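PDB 6E97: 2,3-dihydroxybenzoate-AMP ligase, which belongs to the AMP-binding enzymes of the ANL clan and is modelled here with the ligand J2J in its binding pocket. Local coordinates for residues V387-T392 against G421-R426; K204-T209 against G340-L345; L312-A317 against C333-V338. All coordinates share one frame; numbering follows the deposited sequence.

Contact 1 of 3, residues V387-T392 against G421-R426. With J2J (5'-O-[(S)-[(2,3-dihydroxybenzene-1-carbonyl)oxy](hydroxy)phosphoryl]adenosine), chain C.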
loop_
_atom_site.group_PDB
_atom_site.type_symbol
_atom_site.label_atom_id
_atom_site.label_comp_id
_atom_site.label_asym_id
_atom_site.label_seq_id
_atom_site.Cartn_x
_atom_site.Cartn_y
_atom_site.Cartn_z
ATOM N N VAL A 387 0.767 24.304 11.912
ATOM C CA VAL A 387 0.288 23.364 10.907
ATOM C C VAL A 387 0.382 23.991 9.521
ATOM O O VAL A 387 0.048 25.168 9.325
ATOM C CB VAL A 387 -1.155 22.933 11.213
ATOM C CG1 VAL A 387 -1.659 21.977 10.140
ATOM C CG2 VAL A 387 -1.239 22.313 12.606
ATOM N N GLY A 388 0.817 23.189 8.550
ATOM C CA GLY A 388 0.911 23.622 7.171
ATOM C C GLY A 388 1.004 22.434 6.239
ATOM O O GLY A 388 0.923 21.277 6.658
ATOM N N HIS A 389 1.150 22.746 4.954
ATOM C CA HIS A 389 1.298 21.727 3.928
ATOM C C HIS A 389 2.662 21.062 4.038
ATOM O O HIS A 389 3.686 21.730 4.223
ATOM C CB HIS A 389 1.133 22.337 2.539
ATOM C CG HIS A 389 -0.180 23.023 2.330
ATOM N ND1 HIS A 389 -1.321 22.351 1.948
ATOM C CD2 HIS A 389 -0.532 24.325 2.444
ATOM C CE1 HIS A 389 -2.318 23.210 1.833
ATOM N NE2 HIS A 389 -1.867 24.413 2.131
ATOM N N LEU A 390 2.668 19.733 3.947
ATOM C CA LEU A 390 3.906 18.967 3.993
ATOM C C LEU A 390 4.447 18.793 2.578
ATOM O O LEU A 390 3.737 18.325 1.683
ATOM C CB LEU A 390 3.696 17.607 4.668
ATOM C CG LEU A 390 4.868 16.613 4.632
ATOM C CD1 LEU A 390 6.058 17.084 5.486
ATOM C CD2 LEU A 390 4.420 15.223 5.083
ATOM N N LEU A 391 5.689 19.215 2.378
ATOM C CA LEU A 391 6.474 18.930 1.193
ATOM C C LEU A 391 7.697 18.151 1.638
ATOM O O LEU A 391 8.228 18.371 2.731
ATOM C CB LEU A 391 6.914 20.206 0.467
ATOM C CG LEU A 391 5.873 21.260 0.123
ATOM C CD1 LEU A 391 6.557 22.388 -0.625
ATOM C CD2 LEU A 391 4.752 20.687 -0.685
ATOM N N THR A 392 8.145 17.224 0.800
ATOM C CA THR A 392 9.275 16.415 1.211
ATOM C C THR A 392 10.091 16.022 -0.011
ATOM O O THR A 392 9.581 15.971 -1.133
ATOM C CB THR A 392 8.818 15.179 1.992
ATOM O OG1 THR A 392 9.946 14.554 2.614
ATOM C CG2 THR A 392 8.119 14.203 1.076
ATOM N N GLY A 421 0.171 16.532 0.118
ATOM C CA GLY A 421 -1.237 16.780 0.359
ATOM C C GLY A 421 -1.664 16.634 1.801
ATOM O O GLY A 421 -2.866 16.680 2.094
ATOM N N ASP A 422 -0.721 16.464 2.707
ATOM C CA ASP A 422 -1.016 16.318 4.118
ATOM C C ASP A 422 -0.801 17.637 4.842
ATOM O O ASP A 422 0.056 18.442 4.466
ATOM C CB ASP A 422 -0.141 15.228 4.740
ATOM C CG ASP A 422 -0.484 13.856 4.211
ATOM O OD1 ASP A 422 -1.689 13.531 4.187
ATOM O OD2 ASP A 422 0.441 13.125 3.799
ATOM N N LEU A 423 -1.608 17.853 5.875
ATOM C CA LEU A 423 -1.429 18.962 6.795
ATOM C C LEU A 423 -0.837 18.402 8.079
ATOM O O LEU A 423 -1.432 17.511 8.707
ATOM C CB LEU A 423 -2.748 19.684 7.064
ATOM C CG LEU A 423 -3.531 20.224 5.868
ATOM C CD1 LEU A 423 -4.818 20.874 6.343
ATOM C CD2 LEU A 423 -2.706 21.204 5.057
ATOM N N VAL A 424 0.346 18.907 8.446
ATOM C CA VAL A 424 1.119 18.415 9.577
ATOM C C VAL A 424 1.756 19.588 10.305
ATOM O O VAL A 424 1.876 20.694 9.772
ATOM C CB VAL A 424 2.234 17.423 9.156
ATOM C CG1 VAL A 424 1.712 16.404 8.156
ATOM C CG2 VAL A 424 3.425 18.167 8.595
ATOM N N ARG A 425 2.189 19.312 11.536
ATOM C CA ARG A 425 3.027 20.203 12.322
ATOM C C ARG A 425 4.203 19.403 12.857
ATOM O O ARG A 425 4.136 18.177 12.990
ATOM C CB ARG A 425 2.253 20.857 13.478
ATOM C CG ARG A 425 1.625 19.880 14.458
ATOM C CD ARG A 425 0.954 20.591 15.638
ATOM N NE ARG A 425 0.277 19.657 16.543
ATOM C CZ ARG A 425 0.844 19.094 17.603
ATOM N NH1 ARG A 425 2.104 19.359 17.907
ATOM N NH2 ARG A 425 0.154 18.258 18.363
ATOM N N ARG A 426 5.287 20.107 13.161
ATOM C CA ARG A 426 6.538 19.493 13.583
ATOM C C ARG A 426 6.817 19.822 15.044
ATOM O O ARG A 426 6.662 20.971 15.469
ATOM C CB ARG A 426 7.695 19.973 12.701
ATOM C CG ARG A 426 9.019 19.281 12.948
ATOM C CD ARG A 426 10.115 19.917 12.107
ATOM N NE ARG A 426 11.444 19.425 12.464
ATOM C CZ ARG A 426 12.130 19.815 13.539
ATOM N NH1 ARG A 426 11.609 20.702 14.383
ATOM N NH2 ARG A 426 13.339 19.311 13.778
HETATM C C2 J2J C . -2.337 9.835 9.296
HETATM N N3 J2J C . -2.340 9.652 7.967
HETATM C C4 J2J C . -1.546 8.724 7.388
HETATM C C6 J2J C . -0.722 8.159 9.677
HETATM C C8 J2J C . -0.422 7.338 6.128
HETATM C C9 J2J C . 3.992 3.214 6.022
HETATM C C12 J2J C . 2.811 3.648 6.630
HETATM C C15 J2J C . 1.693 4.035 5.884
HETATM C C18 J2J C . 1.708 4.012 4.491
HETATM C C21 J2J C . 0.517 4.434 3.676
HETATM C C3 J2J C . 2.943 3.576 3.806
HETATM C C5 J2J C . -0.667 7.905 8.224
HETATM N N1 J2J C . -1.558 9.123 10.124
HETATM N N6 J2J C . 0.050 7.458 10.527
HETATM O O3 J2J C . 2.988 3.546 2.449
HETATM O O6 J2J C . 5.258 2.750 4.050
HETATM C "C1'" J2J C . -2.040 8.881 4.968
HETATM C "C2'" J2J C . -1.491 10.232 4.521
HETATM C "C3'" J2J C . -0.466 9.789 3.491
HETATM C "C4'" J2J C . -1.213 8.671 2.786
HETATM C "C5'" J2J C . -0.385 7.692 1.995
HETATM C C61 J2J C . 4.104 3.171 4.637
HETATM N N7 J2J C . 0.003 7.076 7.395
HETATM N N9 J2J C . -1.337 8.328 6.136
HETATM O O17 J2J C . -0.546 4.566 4.253
HETATM O O1P J2J C . 0.074 5.617 -0.224
HETATM O "O2'" J2J C . -2.564 10.935 3.915
HETATM O O2P J2J C . 0.663 4.666 2.225
HETATM O "O3'" J2J C . -0.021 10.817 2.626
HETATM O O3P J2J C . -1.547 4.163 1.139
HETATM O "O4'" J2J C . -1.896 7.993 3.875
HETATM O "O5'" J2J C . -1.141 6.536 1.664
HETATM P P J2J C . -0.440 5.200 1.139
HETATM O O HOH W 1 -0.718 19.589 1.917
HETATM O O HOH W 2 1.556 19.316 0.415
#
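Gly-388 and Val-424 join strand 388-393 to strand 418-426, the two inner strands of a four-stranded antiparallel sheet. They form a hydrogen-bonded pair: Gly-388 N donates to Val-424 O at 3.0 Å, and Val-424 N donates to Gly-388 O, also at 3.0 Å. A third bond, from Leu-390 N to Asp-422 O, follows beyond the non-hydrogen-bonded pair of His-389 and Leu-423. The axes of the short segments nevertheless make an angle of 104°, consistent with strong twisting or coiling of the strands here.

His-389 and Leu-423 share one face of the sheet and one first torsion (chi1 -58° and -56°), with CG anti to the carbonyl carbon. Their side chains therefore run side by side in the same direction, and Leu-423 CD2 sits over the imidazole face, 4.0 Å from the ring centroid of His-389, a CH-pi contact. Both ring nitrogens are occupied: His-389 NE2 bonds to Glu-377, while ND1 meets an in-plane water at 2.8 Å that also donates to Asp-422 O. This should restrict rotation of the ring.

On the face of Val-424, Leu-390 CB packs 4.0 Å from Val-424 CG2, and these two side chains also rest on Ile-372 and Ile-374 respectively. At the exposed end, Val-387 CG2 lies 3.9 Å from Arg-425 CB; the Arg-425 chain, extended from CG to NE, brings NE into a salt bridge with Glu-435.

The two oxygens of the Asp-422 carboxylate each take one ribose hydroxyl of J2J: OD1 of Asp-422 accepts from O2' at 2.8 Å, and OD2 of Asp-422 accepts from O3' at 2.6 Å.

Contact 2 of 3, residues K204-T209 against G340-L345; sequences KLIPRT and GMAEGL. With J2J (5'-O-[(S)-[(2,3-dihydroxybenzene-1-carbonyl)oxy](hydroxy)phosphoryl]adenosine), chain C.
Ile-206 and Arg-208, on the edge strand 205-209 of a seven-stranded mixed sheet, reach the type I beta turn Met-341 to Gly-344, which links the antiparallel neighbours 334-341 and 344-348 of a nine-stranded sheet. Gly-340 and the turn together hold the GMAEG sequence, part of a core motif of the ANL adenylate-forming family, and the contact thus joins two sheets at the ligand pocket.

The apolar part rests on one methyl group. With CG1 of Ile-206 anti to the carbonyl carbon and chi2 extended at 170°, CD1 is thrust forward, 3.5 Å from Ala-342 CB, tighter than usual for carbons. Ile-206 CD1 also sits over the face of the Glu-343 carboxylate, 3.7 Å from Glu-343 CD; OE2 of that group is bonded to Tyr-401.

The polar part belongs to Arg-208. Its chain bends at chi2 and chi3, bringing NH1 of Arg-208 2.9 Å from Ala-342 O, which lies at the edge of the guanidinium, near its plane; the 129° angle at the hydrogen makes this a weak bond. Arg-208 NH1 also donates to an in-plane water at 2.9 Å, and that water donates to Gly-344 O at 2.6 Å, so a single nitrogen reaches one carbonyl directly and a second through water. The charge of Arg-208 is met outside the turn: NH2 forms a salt bridge with Asp-212, which probably steadies the group.

Backbone bonding shapes the turn itself, Gly-344 N donating to Met-341 O at 3.0 Å. Relative to the ligand, Ile-206 and Arg-208 are second-shell residues behind Ala-342, whose N gives a nearly straight bond (165°) to O1P of J2J at 3.2 Å.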
loop_
_atom_site.group_PDB
_atom_site.type_symbol
_atom_site.label_atom_id
_atom_site.label_comp_id
_atom_site.label_asym_id
_atom_site.label_seq_id
_atom_site.Cartn_x
_atom_site.Cartn_y
_atom_site.Cartn_z
ATOM N N LYS A 204 -2.218 7.294 -9.996
ATOM C CA LYS A 204 -0.957 7.348 -10.716
ATOM C C LYS A 204 -0.080 6.169 -10.321
ATOM O O LYS A 204 -0.119 5.697 -9.182
ATOM C CB LYS A 204 -0.230 8.662 -10.421
ATOM C CG LYS A 204 -0.991 9.893 -10.882
ATOM C CD LYS A 204 -1.014 9.956 -12.399
ATOM C CE LYS A 204 -2.407 10.289 -12.921
ATOM N NZ LYS A 204 -2.948 11.528 -12.306
ATOM N N LEU A 205 0.716 5.694 -11.274
ATOM C CA LEU A 205 1.693 4.650 -11.002
ATOM C C LEU A 205 2.994 5.253 -10.493
ATOM O O LEU A 205 3.463 6.280 -10.996
ATOM C CB LEU A 205 1.962 3.813 -12.251
ATOM C CG LEU A 205 0.897 2.762 -12.550
ATOM C CD1 LEU A 205 -0.467 3.417 -12.732
ATOM C CD2 LEU A 205 1.280 1.969 -13.778
ATOM N N ILE A 206 3.569 4.604 -9.491
ATOM C CA ILE A 206 4.782 5.045 -8.815
ATOM C C ILE A 206 5.903 4.085 -9.195
ATOM O O ILE A 206 5.813 2.890 -8.884
ATOM C CB ILE A 206 4.594 5.082 -7.289
ATOM C CG1 ILE A 206 3.493 6.073 -6.901
ATOM C CG2 ILE A 206 5.924 5.369 -6.578
ATOM C CD1 ILE A 206 3.094 5.969 -5.448
ATOM N N PRO A 207 6.969 4.551 -9.858
ATOM C CA PRO A 207 8.139 3.693 -10.058
ATOM C C PRO A 207 9.088 3.802 -8.883
ATOM O O PRO A 207 9.390 4.910 -8.436
ATOM C CB PRO A 207 8.769 4.237 -11.349
ATOM C CG PRO A 207 7.946 5.478 -11.738
ATOM C CD PRO A 207 7.125 5.845 -10.542
ATOM N N ARG A 208 9.541 2.670 -8.353
ATOM C CA ARG A 208 10.515 2.653 -7.273
ATOM C C ARG A 208 11.739 1.892 -7.757
ATOM O O ARG A 208 11.597 0.859 -8.405
ATOM C CB ARG A 208 9.921 2.016 -6.006
ATOM C CG ARG A 208 8.651 2.729 -5.493
ATOM C CD ARG A 208 8.914 4.161 -5.048
ATOM N NE ARG A 208 9.871 4.226 -3.954
ATOM C CZ ARG A 208 9.552 4.268 -2.666
ATOM N NH1 ARG A 208 8.288 4.250 -2.283
ATOM N NH2 ARG A 208 10.507 4.313 -1.751
ATOM N N THR A 209 12.935 2.408 -7.466
ATOM C CA THR A 209 14.175 1.805 -7.945
ATOM C C THR A 209 14.750 0.853 -6.902
ATOM O O THR A 209 14.398 0.902 -5.722
ATOM C CB THR A 209 15.229 2.868 -8.288
ATOM O OG1 THR A 209 15.780 3.402 -7.083
ATOM C CG2 THR A 209 14.636 3.987 -9.120
ATOM N N GLY A 340 3.529 6.985 6.504
ATOM C CA GLY A 340 4.297 6.824 5.287
ATOM C C GLY A 340 3.436 7.044 4.061
ATOM O O GLY A 340 2.242 7.340 4.155
ATOM N N MET A 341 4.070 6.898 2.900
ATOM C CA MET A 341 3.327 7.018 1.661
ATOM C C MET A 341 4.039 6.234 0.572
ATOM O O MET A 341 5.264 6.099 0.588
ATOM C CB MET A 341 3.160 8.490 1.260
ATOM C CG MET A 341 4.481 9.238 1.198
ATOM S SD MET A 341 4.278 11.017 1.439
ATOM C CE MET A 341 4.105 11.066 3.227
ATOM N N ALA A 342 3.254 5.717 -0.376
ATOM C CA ALA A 342 3.810 4.940 -1.479
ATOM C C ALA A 342 4.787 5.751 -2.322
ATOM O O ALA A 342 5.658 5.167 -2.978
ATOM C CB ALA A 342 2.678 4.397 -2.355
ATOM N N GLU A 343 4.665 7.083 -2.313
ATOM C CA GLU A 343 5.550 7.946 -3.087
ATOM C C GLU A 343 6.932 8.075 -2.464
ATOM O O GLU A 343 7.861 8.535 -3.139
ATOM C CB GLU A 343 4.926 9.340 -3.241
ATOM C CG GLU A 343 3.759 9.447 -4.229
ATOM C CD GLU A 343 2.401 9.105 -3.618
ATOM O OE1 GLU A 343 2.338 8.743 -2.424
ATOM O OE2 GLU A 343 1.391 9.188 -4.342
ATOM N N GLY A 344 7.091 7.694 -1.202
ATOM C CA GLY A 344 8.381 7.775 -0.551
ATOM C C GLY A 344 8.312 7.883 0.958
ATOM O O GLY A 344 8.133 6.879 1.657
ATOM N N LEU A 345 8.434 9.117 1.456
ATOM C CA LEU A 345 8.627 9.416 2.873
ATOM C C LEU A 345 7.881 8.462 3.807
ATOM O O LEU A 345 6.665 8.254 3.674
ATOM C CB LEU A 345 8.186 10.856 3.145
ATOM C CG LEU A 345 8.349 11.324 4.588
ATOM C CD1 LEU A 345 9.822 11.370 4.976
ATOM C CD2 LEU A 345 7.673 12.685 4.756
HETATM C C2 J2J C . -2.337 9.835 9.296
HETATM N N3 J2J C . -2.340 9.652 7.967
HETATM C C4 J2J C . -1.546 8.724 7.388
HETATM C C6 J2J C . -0.722 8.159 9.677
HETATM C C8 J2J C . -0.422 7.338 6.128
HETATM C C9 J2J C . 3.992 3.214 6.022
HETATM C C12 J2J C . 2.811 3.648 6.630
HETATM C C15 J2J C . 1.693 4.035 5.884
HETATM C C18 J2J C . 1.708 4.012 4.491
HETATM C C21 J2J C . 0.517 4.434 3.676
HETATM C C3 J2J C . 2.943 3.576 3.806
HETATM C C5 J2J C . -0.667 7.905 8.224
HETATM N N1 J2J C . -1.558 9.123 10.124
HETATM N N6 J2J C . 0.050 7.458 10.527
HETATM O O3 J2J C . 2.988 3.546 2.449
HETATM O O6 J2J C . 5.258 2.750 4.050
HETATM C "C1'" J2J C . -2.040 8.881 4.968
HETATM C "C2'" J2J C . -1.491 10.232 4.521
HETATM C "C3'" J2J C . -0.466 9.789 3.491
HETATM C "C4'" J2J C . -1.213 8.671 2.786
HETATM C "C5'" J2J C . -0.385 7.692 1.995
HETATM C C61 J2J C . 4.104 3.171 4.637
HETATM N N7 J2J C . 0.003 7.076 7.395
HETATM N N9 J2J C . -1.337 8.328 6.136
HETATM O O17 J2J C . -0.546 4.566 4.253
HETATM O O1P J2J C . 0.074 5.617 -0.224
HETATM O "O2'" J2J C . -2.564 10.935 3.915
HETATM O O2P J2J C . 0.663 4.666 2.225
HETATM O "O3'" J2J C . -0.021 10.817 2.626
HETATM O O3P J2J C . -1.547 4.163 1.139
HETATM O "O4'" J2J C . -1.896 7.993 3.875
HETATM O "O5'" J2J C . -1.141 6.536 1.664
HETATM P P J2J C . -0.440 5.200 1.139
HETATM O O HOH W 3 8.384 4.453 0.646
#

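Contact 3 of 3, residues L312-A317 against C333-V338. With J2J (5'-O-[(S)-[(2,3-dihydroxybenzene-1-carbonyl)oxy](hydroxy)phosphoryl]adenosine), chain C.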
loop_
_atom_site.group_PDB
_atom_site.type_symbol
_atom_site.label_atom_id
_atom_site.label_comp_id
_atom_site.label_asym_id
_atom_site.label_seq_id
_atom_site.Cartn_x
_atom_site.Cartn_y
_atom_site.Cartn_z
ATOM N N LEU A 312 3.591 -3.348 17.918
ATOM C CA LEU A 312 2.385 -3.232 17.111
ATOM C C LEU A 312 2.494 -1.930 16.330
ATOM O O LEU A 312 2.424 -0.843 16.915
ATOM C CB LEU A 312 1.129 -3.256 17.983
ATOM C CG LEU A 312 -0.190 -2.994 17.253
ATOM C CD1 LEU A 312 -0.552 -4.174 16.363
ATOM C CD2 LEU A 312 -1.326 -2.682 18.236
ATOM N N GLN A 313 2.689 -2.030 15.019
ATOM C CA GLN A 313 2.707 -0.830 14.190
ATOM C C GLN A 313 1.287 -0.450 13.806
ATOM O O GLN A 313 0.507 -1.305 13.386
ATOM C CB GLN A 313 3.521 -1.041 12.917
ATOM C CG GLN A 313 4.926 -1.568 13.086
ATOM C CD GLN A 313 5.623 -1.655 11.744
ATOM O OE1 GLN A 313 5.299 -2.511 10.919
ATOM N NE2 GLN A 313 6.552 -0.743 11.500
ATOM N N VAL A 314 0.957 0.836 13.913
ATOM C CA VAL A 314 -0.334 1.344 13.458
ATOM C C VAL A 314 -0.074 2.521 12.525
ATOM O O VAL A 314 0.609 3.476 12.909
ATOM C CB VAL A 314 -1.242 1.758 14.624
ATOM C CG1 VAL A 314 -2.583 2.216 14.095
ATOM C CG2 VAL A 314 -1.413 0.586 15.603
ATOM N N GLY A 315 -0.609 2.449 11.310
ATOM C CA GLY A 315 -0.368 3.478 10.321
ATOM C C GLY A 315 -1.405 3.451 9.219
ATOM O O GLY A 315 -2.352 2.662 9.248
ATOM N N GLY A 316 -1.210 4.329 8.234
ATOM C CA GLY A 316 -2.089 4.439 7.092
ATOM C C GLY A 316 -3.210 5.447 7.264
ATOM O O GLY A 316 -3.722 5.977 6.266
ATOM N N ALA A 317 -3.601 5.714 8.509
ATOM C CA ALA A 317 -4.643 6.671 8.853
ATOM C C ALA A 317 -4.377 7.146 10.272
ATOM O O ALA A 317 -3.584 6.553 11.006
ATOM C CB ALA A 317 -6.039 6.054 8.732
ATOM N N CYS A 333 2.307 -4.618 24.513
ATOM C CA CYS A 333 3.415 -4.369 23.608
ATOM C C CYS A 333 3.638 -2.873 23.415
ATOM O O CYS A 333 2.843 -2.031 23.843
ATOM C CB CYS A 333 3.165 -5.029 22.253
ATOM S SG CYS A 333 1.663 -4.497 21.464
ATOM N N THR A 334 4.736 -2.561 22.731
ATOM C CA THR A 334 5.077 -1.194 22.375
ATOM C C THR A 334 4.326 -0.789 21.117
ATOM O O THR A 334 4.330 -1.517 20.119
ATOM C CB THR A 334 6.585 -1.077 22.150
ATOM O OG1 THR A 334 7.270 -1.333 23.380
ATOM C CG2 THR A 334 6.959 0.304 21.635
ATOM N N LEU A 335 3.668 0.367 21.171
ATOM C CA LEU A 335 3.118 0.983 19.978
ATOM C C LEU A 335 4.226 1.621 19.147
ATOM O O LEU A 335 5.159 2.222 19.685
ATOM C CB LEU A 335 2.085 2.052 20.348
ATOM C CG LEU A 335 1.502 2.855 19.182
ATOM C CD1 LEU A 335 0.785 1.956 18.163
ATOM C CD2 LEU A 335 0.554 3.954 19.694
ATOM N N GLN A 336 4.126 1.468 17.828
ATOM C CA GLN A 336 4.914 2.250 16.883
ATOM C C GLN A 336 3.953 2.855 15.879
ATOM O O GLN A 336 3.221 2.121 15.206
ATOM C CB GLN A 336 5.965 1.403 16.157
ATOM C CG GLN A 336 6.826 2.224 15.190
ATOM C CD GLN A 336 7.924 1.414 14.535
ATOM O OE1 GLN A 336 7.656 0.491 13.764
ATOM N NE2 GLN A 336 9.175 1.762 14.834
ATOM N N GLN A 337 3.930 4.184 15.793
ATOM C CA GLN A 337 3.133 4.846 14.773
ATOM C C GLN A 337 3.974 5.019 13.520
ATOM O O GLN A 337 5.171 5.308 13.591
ATOM C CB GLN A 337 2.599 6.200 15.256
ATOM C CG GLN A 337 1.825 6.108 16.567
ATOM C CD GLN A 337 0.681 7.100 16.670
ATOM O OE1 GLN A 337 0.009 7.408 15.682
ATOM N NE2 GLN A 337 0.449 7.602 17.881
ATOM N N VAL A 338 3.340 4.823 12.373
ATOM C CA VAL A 338 4.021 4.841 11.092
ATOM C C VAL A 338 3.183 5.684 10.147
ATOM O O VAL A 338 2.050 5.318 9.816
ATOM C CB VAL A 338 4.237 3.428 10.532
ATOM C CG1 VAL A 338 5.136 3.466 9.321
ATOM C CG2 VAL A 338 4.822 2.533 11.602
HETATM C C2 J2J C . -2.337 9.835 9.296
HETATM N N3 J2J C . -2.340 9.652 7.967
HETATM C C4 J2J C . -1.546 8.724 7.388
HETATM C C6 J2J C . -0.722 8.159 9.677
HETATM C C8 J2J C . -0.422 7.338 6.128
HETATM C C9 J2J C . 3.992 3.214 6.022
HETATM C C12 J2J C . 2.811 3.648 6.630
HETATM C C15 J2J C . 1.693 4.035 5.884
HETATM C C18 J2J C . 1.708 4.012 4.491
HETATM C C21 J2J C . 0.517 4.434 3.676
HETATM C C3 J2J C . 2.943 3.576 3.806
HETATM C C5 J2J C . -0.667 7.905 8.224
HETATM N N1 J2J C . -1.558 9.123 10.124
HETATM N N6 J2J C . 0.050 7.458 10.527
HETATM O O3 J2J C . 2.988 3.546 2.449
HETATM O O6 J2J C . 5.258 2.750 4.050
HETATM C "C1'" J2J C . -2.040 8.881 4.968
HETATM C "C2'" J2J C . -1.491 10.232 4.521
HETATM C "C3'" J2J C . -0.466 9.789 3.491
HETATM C "C4'" J2J C . -1.213 8.671 2.786
HETATM C "C5'" J2J C . -0.385 7.692 1.995
HETATM C C61 J2J C . 4.104 3.171 4.637
HETATM N N7 J2J C . 0.003 7.076 7.395
HETATM N N9 J2J C . -1.337 8.328 6.136
HETATM O O17 J2J C . -0.546 4.566 4.253
HETATM O O1P J2J C . 0.074 5.617 -0.224
HETATM O "O2'" J2J C . -2.564 10.935 3.915
HETATM O O2P J2J C . 0.663 4.666 2.225
HETATM O "O3'" J2J C . -0.021 10.817 2.626
HETATM O O3P J2J C . -1.547 4.163 1.139
HETATM O "O4'" J2J C . -1.896 7.993 3.875
HETATM O "O5'" J2J C . -1.141 6.536 1.664
HETATM P P J2J C . -0.440 5.200 1.139
HETATM O O HOH W 4 -0.469 6.260 13.441
#
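Leu-312 to Val-314 pair in parallel with Leu-335 to Gln-337, two adjacent strands of the nine-stranded sheet joined through short helices as a beta-alpha-beta unit. The tight part is evidenced by alternating backbone bonds, among them Leu-312 N to Thr-334 O at 3.0 Å and Val-314 N to Gln-336 O at 2.9 Å. Val-314 CG2 meets Leu-335 CD1 at 3.6 Å on one face. On the other, Gln-313 and Gln-336 run side by side with extended chains and amide planes 47° apart, and Gln-313 NE2 donates to Gln-336 OE1 at 2.8 Å. Ser-246 O takes a second bond from Gln-313 NE2, and Thr-349 O receives Gln-336 NE2, so Gln-313 NE2 has two acceptors and Gln-336 has partners at both ends of its amide.

Toward the ligand the last bond, Val-338 N to Val-314 O, is longer at 3.1 Å and its donor stands above the carbonyl plane. Here a water donates to Val-314 O at 3.0 Å and to Gln-337 OE1 at 2.6 Å, while Val-338 O accepts from J2J N6 at 3.0 Å. Val-338 O and this water thus present two acceptors to the adenine amino group, the water weakly, consistent with recognition of a donor there.

How the contacts relate
Contacts 1 and 2 have centres about 18 Å apart, and contact 3 lies about 20 Å, centre to centre, from each. Along the chain, contact 3 is nested within the loop that contact 2 closes, and contact 1 follows both. Contacts 2 and 3 use the same strand, 334-341, of the nine-stranded sheet, whereas contact 1 belongs to the separate antiparallel sheet. Contact 1 still touches contact 2, with Thr-392 OG1 3.6 Å from Leu-345 CD2; contacts 1 and 3 do not meet, their nearest atoms being about 8 Å apart. J2J bridges all three: contact 1 holds its ribose, contact 2 its phosphate and contact 3 its adenine, so one pocket is assembled from distant parts of the chain.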